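Local coordinates for alpha-1,3-glucanase (Bacillus circulans, PDB 5ZRU), which hydrolyses alpha-1,3-glucan; this chain is the catalytic unit, of glycoside hydrolase family 87, cut from a longer multidomain enzyme, at residues A[16-21]-A[343-348]; A[76-81]-A[137-142]; A[94-99]-A[166-171]. All blocks are in the same frame, centred on the assembly; numbering follows the deposited sequence.

Interaction 1: A[16-21]-A[343-348]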
loop_
_atom_site.group_PDB
_atom_site.type_symbol
_atom_site.label_atom_id
_atom_site.label_comp_id
_atom_site.label_asym_id
_atom_site.label_seq_id
_atom_site.Cartn_x
_atom_site.Cartn_y
_atom_site.Cartn_z
ATOM N N MET A 16 12.117 1.815 9.176
ATOM C CA MET A 16 12.598 0.787 8.272
ATOM C C MET A 16 14.113 0.862 8.164
ATOM O O MET A 16 14.708 1.915 8.419
ATOM C CB MET A 16 11.961 0.956 6.885
ATOM C CG MET A 16 10.484 0.605 6.868
ATOM S SD MET A 16 10.339 -1.192 6.881
ATOM C CE MET A 16 8.608 -1.383 7.272
ATOM N N PRO A 17 14.776 -0.246 7.811
ATOM C CA PRO A 17 16.243 -0.234 7.771
ATOM C C PRO A 17 16.822 0.401 6.524
ATOM O O PRO A 17 18.050 0.546 6.451
ATOM C CB PRO A 17 16.611 -1.729 7.846
ATOM C CG PRO A 17 15.441 -2.427 7.313
ATOM C CD PRO A 17 14.232 -1.611 7.694
ATOM N N TYR A 18 15.997 0.776 5.547
ATOM C CA TYR A 18 16.516 1.397 4.338
ATOM C C TYR A 18 16.529 2.919 4.463
ATOM O O TYR A 18 15.821 3.512 5.275
ATOM C CB TYR A 18 15.703 0.972 3.103
ATOM C CG TYR A 18 14.194 1.079 3.228
ATOM C CD1 TYR A 18 13.550 2.306 3.154
ATOM C CD2 TYR A 18 13.412 -0.060 3.397
ATOM C CE1 TYR A 18 12.156 2.399 3.254
ATOM C CE2 TYR A 18 12.023 0.018 3.484
ATOM C CZ TYR A 18 11.405 1.247 3.419
ATOM O OH TYR A 18 10.032 1.313 3.523
ATOM N N THR A 19 17.373 3.547 3.654
ATOM C CA THR A 19 17.312 4.978 3.432
ATOM C C THR A 19 17.038 5.204 1.960
ATOM O O THR A 19 17.316 4.339 1.118
ATOM C CB THR A 19 18.611 5.701 3.837
ATOM O OG1 THR A 19 19.705 5.190 3.063
ATOM C CG2 THR A 19 18.877 5.517 5.326
ATOM N N ARG A 20 16.487 6.366 1.647
ATOM C CA ARG A 20 16.068 6.633 0.282
ATOM C C ARG A 20 17.074 7.500 -0.458
ATOM O O ARG A 20 17.571 8.497 0.076
ATOM C CB ARG A 20 14.704 7.314 0.219
ATOM C CG ARG A 20 14.366 7.567 -1.232
ATOM C CD ARG A 20 12.977 7.949 -1.449
ATOM N NE ARG A 20 12.063 6.957 -0.918
ATOM C CZ ARG A 20 10.754 7.118 -0.972
ATOM N NH1 ARG A 20 10.274 8.210 -1.549
ATOM N NH2 ARG A 20 9.940 6.203 -0.463
ATOM N N TYR A 21 17.358 7.109 -1.691
ATOM C CA TYR A 21 18.121 7.896 -2.653
ATOM C C TYR A 21 17.135 8.307 -3.745
ATOM O O TYR A 21 16.822 7.510 -4.634
ATOM C CB TYR A 21 19.293 7.071 -3.181
ATOM C CG TYR A 21 20.336 6.908 -2.103
ATOM C CD1 TYR A 21 20.209 5.933 -1.112
ATOM C CD2 TYR A 21 21.406 7.787 -2.027
ATOM C CE1 TYR A 21 21.140 5.825 -0.103
ATOM C CE2 TYR A 21 22.349 7.678 -1.035
ATOM C CZ TYR A 21 22.216 6.703 -0.076
ATOM O OH TYR A 21 23.164 6.628 0.910
ATOM N N ASN A 343 5.807 -4.493 10.672
ATOM C CA ASN A 343 7.177 -4.545 10.155
ATOM C C ASN A 343 7.219 -5.087 8.729
ATOM O O ASN A 343 8.156 -5.796 8.352
ATOM C CB ASN A 343 8.082 -5.390 11.061
ATOM C CG ASN A 343 8.065 -4.945 12.519
ATOM O OD1 ASN A 343 7.682 -3.817 12.850
ATOM N ND2 ASN A 343 8.514 -5.842 13.406
ATOM N N SER A 344 6.205 -4.759 7.930
ATOM C CA SER A 344 6.029 -5.391 6.631
ATOM C C SER A 344 6.004 -4.362 5.509
ATOM O O SER A 344 5.874 -3.155 5.723
ATOM C CB SER A 344 4.750 -6.232 6.608
ATOM O OG SER A 344 4.830 -7.269 7.575
ATOM N N ARG A 345 6.145 -4.872 4.290
ATOM C CA ARG A 345 6.198 -4.067 3.074
ATOM C C ARG A 345 5.110 -4.597 2.157
ATOM O O ARG A 345 5.188 -5.733 1.678
ATOM C CB ARG A 345 7.581 -4.146 2.430
ATOM C CG ARG A 345 8.690 -3.708 3.405
ATOM C CD ARG A 345 10.106 -3.940 2.846
ATOM N NE ARG A 345 11.100 -3.908 3.927
ATOM C CZ ARG A 345 12.400 -3.681 3.744
ATOM N NH1 ARG A 345 12.864 -3.463 2.527
ATOM N NH2 ARG A 345 13.239 -3.655 4.782
ATOM N N ILE A 346 4.073 -3.802 1.953
ATOM C CA ILE A 346 2.873 -4.252 1.263
ATOM C C ILE A 346 2.690 -3.269 0.121
ATOM O O ILE A 346 2.264 -2.128 0.338
ATOM C CB ILE A 346 1.658 -4.293 2.195
ATOM C CG1 ILE A 346 1.968 -5.173 3.417
ATOM C CG2 ILE A 346 0.422 -4.798 1.439
ATOM C CD1 ILE A 346 1.041 -4.935 4.637
ATOM N N ARG A 347 3.077 -3.673 -1.089
ATOM C CA ARG A 347 3.322 -2.698 -2.146
ATOM C C ARG A 347 2.854 -3.217 -3.493
ATOM O O ARG A 347 2.807 -4.426 -3.727
ATOM C CB ARG A 347 4.814 -2.342 -2.251
ATOM C CG ARG A 347 5.451 -1.858 -0.938
ATOM C CD ARG A 347 6.908 -1.452 -1.191
ATOM N NE ARG A 347 7.572 -0.936 0.011
ATOM C CZ ARG A 347 8.889 -0.956 0.185
ATOM N NH1 ARG A 347 9.663 -1.470 -0.773
ATOM N NH2 ARG A 347 9.438 -0.471 1.308
ATOM N N ASN A 348 2.502 -2.287 -4.381
ATOM C CA ASN A 348 2.273 -2.618 -5.791
ATOM C C ASN A 348 1.197 -3.685 -5.963
ATOM O O ASN A 348 1.303 -4.559 -6.824
ATOM C CB ASN A 348 3.578 -3.070 -6.455
ATOM C CG ASN A 348 4.718 -2.153 -6.154
ATOM O OD1 ASN A 348 4.640 -0.949 -6.406
ATOM N ND2 ASN A 348 5.795 -2.707 -5.595
#
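Tyr18 stands on edge over one face of the Arg345 guanidinium. Its CE2 lies 3.7 Å above the guanidinium plane, over the centre, and the two planes are 79° apart. The cation therefore meets the rim of the ring, not its pi face. The ring and the arginine chain slide past each other in opposite directions. The CB of Met16 lies over one face of the Tyr18 ring, offset toward the rim. Pro17 meets the same arginine tip to tip, with Pro17 CG 3.6 Å from Arg345 NH2, near the guanidinium plane. Met16 bends at chi2 (-77°), which turns SD toward Arg345, 4.1 Å from its NE. The terminal methyl runs on to the backbone, with Met16 CE 3.6 Å from Ser344 O. The phenol end of Tyr18 points at a second arginine, with Tyr18 OH 2.9 Å from Arg347 NH2. The CB of Arg345 lies over one face of the Arg347 guanidinium, offset toward its rim, so the two arginines also pack on each other.

Their charges are answered from elsewhere. Arg345 NH2 forms a salt bridge with Glu174, and Arg347 NH1 one with Glu139, while Arg347 NE is hydrogen-bonded to Ser369 OG. The contact joins the two parts of the catalytic unit. Strand 345-347 belongs to one rung of the parallel beta-helix, paired in parallel with strands 310-317 and 369-371, and strand 19-21 runs antiparallel to strand 166-174 at the edge of the beta-sandwich.

Interaction 2: A[76-81]-A[137-142]. With PE5 (3,6,9,12,15,18,21,24-octaoxahexacosan-1-ol), chain C.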
loop_
_atom_site.group_PDB
_atom_site.type_symbol
_atom_site.label_atom_id
_atom_site.label_comp_id
_atom_site.label_asym_id
_atom_site.label_seq_id
_atom_site.Cartn_x
_atom_site.Cartn_y
_atom_site.Cartn_z
ATOM N N GLY A 76 21.257 -4.563 0.123
ATOM C CA GLY A 76 19.894 -4.706 -0.359
ATOM C C GLY A 76 19.421 -3.443 -1.042
ATOM O O GLY A 76 19.423 -2.367 -0.443
ATOM N N VAL A 77 19.038 -3.565 -2.317
ATOM C CA VAL A 77 18.599 -2.416 -3.101
ATOM C C VAL A 77 17.185 -2.665 -3.608
ATOM O O VAL A 77 16.911 -3.710 -4.203
ATOM C CB VAL A 77 19.532 -2.121 -4.291
ATOM C CG1 VAL A 77 19.081 -0.831 -4.991
ATOM C CG2 VAL A 77 20.994 -2.004 -3.828
ATOM N N THR A 78 16.309 -1.686 -3.410
ATOM C CA THR A 78 14.986 -1.670 -4.020
ATOM C C THR A 78 14.928 -0.478 -4.962
ATOM O O THR A 78 15.466 0.588 -4.655
ATOM C CB THR A 78 13.877 -1.565 -2.966
ATOM O OG1 THR A 78 14.049 -2.601 -1.996
ATOM C CG2 THR A 78 12.506 -1.718 -3.612
ATOM N N MET A 79 14.323 -0.670 -6.131
ATOM C CA MET A 79 14.214 0.400 -7.118
ATOM C C MET A 79 12.755 0.568 -7.507
ATOM O O MET A 79 12.092 -0.413 -7.859
ATOM C CB MET A 79 15.057 0.108 -8.367
ATOM C CG MET A 79 14.898 1.193 -9.463
ATOM S SD MET A 79 15.981 0.916 -10.888
ATOM C CE MET A 79 15.282 -0.600 -11.537
ATOM N N ARG A 80 12.257 1.802 -7.446
ATOM C CA ARG A 80 10.947 2.133 -7.994
ATOM C C ARG A 80 11.155 2.721 -9.383
ATOM O O ARG A 80 11.902 3.697 -9.545
ATOM C CB ARG A 80 10.183 3.098 -7.090
ATOM C CG ARG A 80 8.732 3.317 -7.534
ATOM C CD ARG A 80 7.938 4.024 -6.455
ATOM N NE ARG A 80 6.512 4.069 -6.770
ATOM C CZ ARG A 80 5.897 5.109 -7.324
ATOM N NH1 ARG A 80 6.577 6.210 -7.635
ATOM N NH2 ARG A 80 4.590 5.049 -7.558
ATOM N N PHE A 81 10.505 2.120 -10.380
ATOM C CA PHE A 81 10.801 2.390 -11.782
ATOM C C PHE A 81 9.504 2.387 -12.580
ATOM O O PHE A 81 8.459 1.926 -12.107
ATOM C CB PHE A 81 11.754 1.329 -12.368
ATOM C CG PHE A 81 11.075 0.006 -12.604
ATOM C CD1 PHE A 81 10.882 -0.874 -11.552
ATOM C CD2 PHE A 81 10.566 -0.323 -13.853
ATOM C CE1 PHE A 81 10.217 -2.082 -11.741
ATOM C CE2 PHE A 81 9.894 -1.513 -14.056
ATOM C CZ PHE A 81 9.720 -2.406 -12.994
ATOM N N PHE A 137 4.068 2.942 -12.129
ATOM C CA PHE A 137 5.324 2.594 -11.484
ATOM C C PHE A 137 5.220 1.236 -10.792
ATOM O O PHE A 137 4.132 0.757 -10.457
ATOM C CB PHE A 137 5.755 3.683 -10.486
ATOM C CG PHE A 137 6.334 4.915 -11.143
ATOM C CD1 PHE A 137 5.500 5.911 -11.644
ATOM C CD2 PHE A 137 7.710 5.065 -11.270
ATOM C CE1 PHE A 137 6.031 7.047 -12.264
ATOM C CE2 PHE A 137 8.261 6.195 -11.894
ATOM C CZ PHE A 137 7.425 7.189 -12.387
ATOM N N ASP A 138 6.380 0.612 -10.604
ATOM C CA ASP A 138 6.490 -0.694 -9.966
ATOM C C ASP A 138 7.837 -0.738 -9.257
ATOM O O ASP A 138 8.625 0.206 -9.339
ATOM C CB ASP A 138 6.354 -1.828 -10.998
ATOM C CG ASP A 138 5.920 -3.158 -10.369
ATOM O OD1 ASP A 138 5.744 -3.231 -9.136
ATOM O OD2 ASP A 138 5.754 -4.142 -11.118
ATOM N N GLU A 139 8.121 -1.848 -8.575
ATOM C CA GLU A 139 9.391 -1.990 -7.873
ATOM C C GLU A 139 10.025 -3.333 -8.194
ATOM O O GLU A 139 9.339 -4.290 -8.572
ATOM C CB GLU A 139 9.216 -1.849 -6.349
ATOM C CG GLU A 139 8.794 -0.449 -5.944
ATOM C CD GLU A 139 8.715 -0.266 -4.445
ATOM O OE1 GLU A 139 9.047 -1.201 -3.691
ATOM O OE2 GLU A 139 8.295 0.816 -4.027
ATOM N N VAL A 140 11.354 -3.372 -8.078
ATOM C CA VAL A 140 12.120 -4.612 -8.036
ATOM C C VAL A 140 13.142 -4.445 -6.924
ATOM O O VAL A 140 13.424 -3.331 -6.481
ATOM C CB VAL A 140 12.834 -4.960 -9.367
ATOM C CG1 VAL A 140 11.819 -5.342 -10.443
ATOM C CG2 VAL A 140 13.707 -3.797 -9.840
ATOM N N HIS A 141 13.682 -5.567 -6.452
ATOM C CA HIS A 141 14.776 -5.494 -5.491
ATOM C C HIS A 141 15.798 -6.571 -5.813
ATOM O O HIS A 141 15.493 -7.572 -6.464
ATOM C CB HIS A 141 14.281 -5.597 -4.032
ATOM C CG HIS A 141 13.646 -6.910 -3.672
ATOM N ND1 HIS A 141 12.335 -7.216 -3.978
ATOM C CD2 HIS A 141 14.129 -7.976 -2.985
ATOM C CE1 HIS A 141 12.046 -8.421 -3.515
ATOM N NE2 HIS A 141 13.119 -8.906 -2.913
ATOM N N TRP A 142 17.034 -6.339 -5.374
ATOM C CA TRP A 142 18.113 -7.292 -5.608
ATOM C C TRP A 142 19.165 -7.089 -4.530
ATOM O O TRP A 142 19.163 -6.084 -3.820
ATOM C CB TRP A 142 18.720 -7.124 -7.010
ATOM C CG TRP A 142 19.413 -5.788 -7.227
ATOM C CD1 TRP A 142 20.722 -5.494 -6.970
ATOM C CD2 TRP A 142 18.826 -4.582 -7.738
ATOM N NE1 TRP A 142 20.989 -4.185 -7.289
ATOM C CE2 TRP A 142 19.845 -3.602 -7.769
ATOM C CE3 TRP A 142 17.543 -4.239 -8.183
ATOM C CZ2 TRP A 142 19.619 -2.304 -8.216
ATOM C CZ3 TRP A 142 17.317 -2.943 -8.628
ATOM C CH2 TRP A 142 18.354 -1.991 -8.650
HETATM C C48 PE5 C . 6.470 -15.792 -12.748
HETATM C C50 PE5 C . 5.861 -14.393 -12.891
HETATM O O1 PE5 C . 6.225 -13.834 -14.126
HETATM C C1 PE5 C . 5.662 -12.578 -14.394
HETATM C C2 PE5 C . 6.272 -11.968 -15.659
HETATM O O2 PE5 C . 7.632 -11.713 -15.453
HETATM C C3 PE5 C . 8.350 -11.290 -16.576
HETATM C C4 PE5 C . 9.830 -11.117 -16.209
HETATM O O3 PE5 C . 9.955 -10.218 -15.139
HETATM C C5 PE5 C . 11.261 -9.891 -14.746
HETATM C C6 PE5 C . 11.409 -10.000 -13.221
HETATM O O4 PE5 C . 11.072 -8.802 -12.570
HETATM C C7 PE5 C . 10.349 -8.934 -11.373
HETATM C C8 PE5 C . 11.066 -9.889 -10.415
HETATM O O5 PE5 C . 10.186 -10.283 -9.410
HETATM C C9 PE5 C . 10.630 -11.356 -8.625
HETATM C C10 PE5 C . 11.062 -10.819 -7.267
HETATM O O6 PE5 C . 12.369 -11.232 -7.002
HETATM C C11 PE5 C . 13.045 -10.461 -6.052
HETATM C C12 PE5 C . 14.528 -10.807 -6.056
HETATM O O7 PE5 C . 14.828 -11.308 -4.791
HETATM C C13 PE5 C . 16.060 -10.904 -4.269
HETATM C C14 PE5 C . 16.524 -11.960 -3.268
HETATM O O8 PE5 C . 16.132 -13.215 -3.745
HETATM C C15 PE5 C . 16.419 -14.306 -2.910
HETATM C C16 PE5 C . 17.400 -15.249 -3.622
HETATM O O52 PE5 C . 16.752 -16.414 -4.050
HETATM O O HOH W 1 6.104 1.434 -5.692
#
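Six backbone hydrogen bonds join the two antiparallel strands, two each for Val77 with Trp142, Met79 with Val140 and Phe81 with Asp138. Met79 N to Val140 O is 2.8 Å. A water accepts from Arg80 NE at 2.9 Å and donates to Glu139 OE2. Arg80 NH1 also forms a salt bridge with Asp169, and Glu139 OE2 one with Arg371. Strands 76-82 and 132-144 are neighbours in one sheet of a sandwich probably resembling galactose-binding-like domains. Thr78, Arg80, Glu139 and His141 line the sheet face turned to the beta-helix. Here Phe137 CB sits 3.4 Å above the Arg80 guanidinium plane, over its centre, and NH1 lies over the phenyl face, the two planes only 14° apart. On the other face Val77 CG1 makes a CH-pi contact 4.1 Å from the centroid of the Trp142 six-membered ring. Trp142 NE1 is buried there without a polar partner. Met79 CE touches Val140 CG2 at 3.9 Å. Phe81, its CG between backbone N and carbonyl carbon (chi1 74°), leans to the partner strand and meets Val140 CG1 through CE1. Part of a polyethylene glycol chain passes over one face of the His141 ring, its C11 3.4 Å from His141 CE1.

Interaction 3: A[94-99]-A[166-171]. With CA (calcium ion), chain M.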
loop_
_atom_site.group_PDB
_atom_site.type_symbol
_atom_site.label_atom_id
_atom_site.label_comp_id
_atom_site.label_asym_id
_atom_site.label_seq_id
_atom_site.Cartn_x
_atom_site.Cartn_y
_atom_site.Cartn_z
ATOM N N GLY A 94 12.145 -6.314 -20.061
ATOM C CA GLY A 94 13.303 -5.488 -20.344
ATOM C C GLY A 94 14.307 -5.609 -19.233
ATOM O O GLY A 94 14.359 -6.636 -18.533
ATOM N N SER A 95 15.096 -4.562 -19.030
ATOM C CA SER A 95 16.171 -4.631 -18.049
ATOM C C SER A 95 16.797 -3.256 -17.893
ATOM O O SER A 95 16.649 -2.385 -18.755
ATOM C CB SER A 95 17.243 -5.647 -18.465
ATOM O OG SER A 95 17.894 -5.230 -19.663
ATOM N N LEU A 96 17.515 -3.083 -16.783
ATOM C CA LEU A 96 18.430 -1.964 -16.597
ATOM C C LEU A 96 19.713 -2.501 -15.974
ATOM O O LEU A 96 19.693 -3.514 -15.276
ATOM C CB LEU A 96 17.822 -0.860 -15.714
ATOM C CG LEU A 96 16.785 0.063 -16.368
ATOM C CD1 LEU A 96 16.138 0.963 -15.325
ATOM C CD2 LEU A 96 17.407 0.920 -17.481
ATOM N N ASP A 97 20.825 -1.819 -16.240
ATOM C CA ASP A 97 22.139 -2.222 -15.760
ATOM C C ASP A 97 22.513 -1.436 -14.508
ATOM O O ASP A 97 22.140 -0.273 -14.349
ATOM C CB ASP A 97 23.211 -1.996 -16.834
ATOM C CG ASP A 97 23.095 -2.976 -18.002
ATOM O OD1 ASP A 97 22.363 -3.975 -17.879
ATOM O OD2 ASP A 97 23.733 -2.746 -19.050
ATOM N N VAL A 98 23.265 -2.087 -13.621
ATOM C CA VAL A 98 23.724 -1.497 -12.367
ATOM C C VAL A 98 25.245 -1.477 -12.382
ATOM O O VAL A 98 25.875 -2.509 -12.635
ATOM C CB VAL A 98 23.210 -2.292 -11.152
ATOM C CG1 VAL A 98 23.674 -1.646 -9.836
ATOM C CG2 VAL A 98 21.688 -2.427 -11.204
ATOM N N TYR A 99 25.827 -0.306 -12.136
ATOM C CA TYR A 99 27.270 -0.149 -11.996
ATOM C C TYR A 99 27.583 0.368 -10.602
ATOM O O TYR A 99 26.854 1.203 -10.067
ATOM C CB TYR A 99 27.851 0.830 -13.039
ATOM C CG TYR A 99 27.707 0.373 -14.475
ATOM C CD1 TYR A 99 26.502 0.514 -15.152
ATOM C CD2 TYR A 99 28.780 -0.182 -15.157
ATOM C CE1 TYR A 99 26.369 0.100 -16.465
ATOM C CE2 TYR A 99 28.659 -0.596 -16.473
ATOM C CZ TYR A 99 27.451 -0.450 -17.119
ATOM O OH TYR A 99 27.318 -0.859 -18.425
ATOM N N TYR A 166 12.863 3.832 -20.047
ATOM C CA TYR A 166 12.654 3.488 -18.651
ATOM C C TYR A 166 12.621 4.768 -17.829
ATOM O O TYR A 166 13.107 5.818 -18.253
ATOM C CB TYR A 166 13.778 2.567 -18.154
ATOM C CG TYR A 166 13.839 1.242 -18.861
ATOM C CD1 TYR A 166 14.509 1.111 -20.068
ATOM C CD2 TYR A 166 13.225 0.117 -18.323
ATOM C CE1 TYR A 166 14.558 -0.103 -20.722
ATOM C CE2 TYR A 166 13.276 -1.097 -18.964
ATOM C CZ TYR A 166 13.951 -1.200 -20.168
ATOM O OH TYR A 166 14.000 -2.408 -20.814
ATOM N N GLY A 167 12.025 4.684 -16.659
ATOM C CA GLY A 167 12.109 5.763 -15.688
ATOM C C GLY A 167 12.543 5.216 -14.347
ATOM O O GLY A 167 12.137 4.124 -13.958
ATOM N N VAL A 168 13.378 5.980 -13.647
ATOM C CA VAL A 168 13.793 5.610 -12.296
ATOM C C VAL A 168 13.355 6.705 -11.339
ATOM O O VAL A 168 13.757 7.866 -11.486
ATOM C CB VAL A 168 15.309 5.374 -12.195
ATOM C CG1 VAL A 168 15.680 4.941 -10.784
ATOM C CG2 VAL A 168 15.733 4.309 -13.194
ATOM N N ASP A 169 12.564 6.326 -10.334
ATOM C CA ASP A 169 12.104 7.254 -9.303
ATOM C C ASP A 169 13.125 7.350 -8.168
ATOM O O ASP A 169 13.687 8.422 -7.908
ATOM C CB ASP A 169 10.731 6.783 -8.792
ATOM C CG ASP A 169 10.029 7.801 -7.925
ATOM O OD1 ASP A 169 10.572 8.908 -7.703
ATOM O OD2 ASP A 169 8.915 7.477 -7.446
ATOM N N PHE A 170 13.401 6.233 -7.500
ATOM C CA PHE A 170 14.344 6.260 -6.388
ATOM C C PHE A 170 14.920 4.868 -6.178
ATOM O O PHE A 170 14.421 3.879 -6.714
ATOM C CB PHE A 170 13.693 6.769 -5.092
ATOM C CG PHE A 170 12.480 5.972 -4.646
ATOM C CD1 PHE A 170 12.623 4.728 -4.051
ATOM C CD2 PHE A 170 11.206 6.499 -4.772
ATOM C CE1 PHE A 170 11.498 3.987 -3.629
ATOM C CE2 PHE A 170 10.079 5.774 -4.342
ATOM C CZ PHE A 170 10.235 4.522 -3.773
ATOM N N LEU A 171 15.982 4.819 -5.381
ATOM C CA LEU A 171 16.473 3.597 -4.768
ATOM C C LEU A 171 16.292 3.683 -3.259
ATOM O O LEU A 171 16.375 4.764 -2.666
ATOM C CB LEU A 171 17.957 3.363 -5.076
ATOM C CG LEU A 171 18.391 3.371 -6.542
ATOM C CD1 LEU A 171 19.905 3.103 -6.645
ATOM C CD2 LEU A 171 17.602 2.340 -7.318
HETATM CA CA CA M . 10.825 11.215 -7.315
HETATM O O HOH W 2 11.494 13.196 -5.999
#
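The two strands are not hydrogen-bonded neighbours. Their axes come no nearer than 9.3 Å and run 52° apart, and the closest CA pair, Leu96 with Tyr166, is 8.2 Å apart. The two sheets of a beta-sandwich pack face to face here: strand 93-100 belongs to one, strand 166-174 to the other. Tyr166 OH reaches across to accept a hydrogen bond from Ser95 N at 3.0 Å, and is also hydrogen-bonded to Asp162 OD2. Gly94 CA lies at the ring edge, 3.2 Å from Tyr166 OH; a side chain here would run into that hydroxyl. Leu96 slides past the tyrosine in the opposite direction and lays CD2 over the ring face, a CH-pi contact 4.2 Å from the centroid. Its other methyl, CD1, meets Val168 CG2 at 4.0 Å. An alanine in place of Tyr166 would probably leave Ser95 N without its acceptor and open a gap beside Leu96 CD2. Farther along, Asp169 and Phe170 form a classic beta bulge opposite Arg80. CG of Asp169, anti to the backbone N (chi1 -169°), carries the carboxylate out to a calcium ion, bound by OD1 at 2.4 Å with Asp22, Thr23, Ser50, Arg53 and a water.

How the interactions relate
The three contacts form a series from the beta-helix into the beta-sandwich. The centre of interaction 1 is about 10 Å from that of interaction 2, which is about 8 Å from that of interaction 3; the first and third are about 18 Å apart. Strands 19-21, 76-82, 132-144 and 166-174 share one sheet, in which 166-174 lies between 19-21 and 76-82. Strand 93-100 belongs to the facing sheet. Along the chain, interactions 2 and 3 both fall inside the long loop closed by interaction 1, and their own segments alternate. Interaction 1 thus spans the two parts of the catalytic unit, while 2 builds one sheet and 3 joins the two sheets.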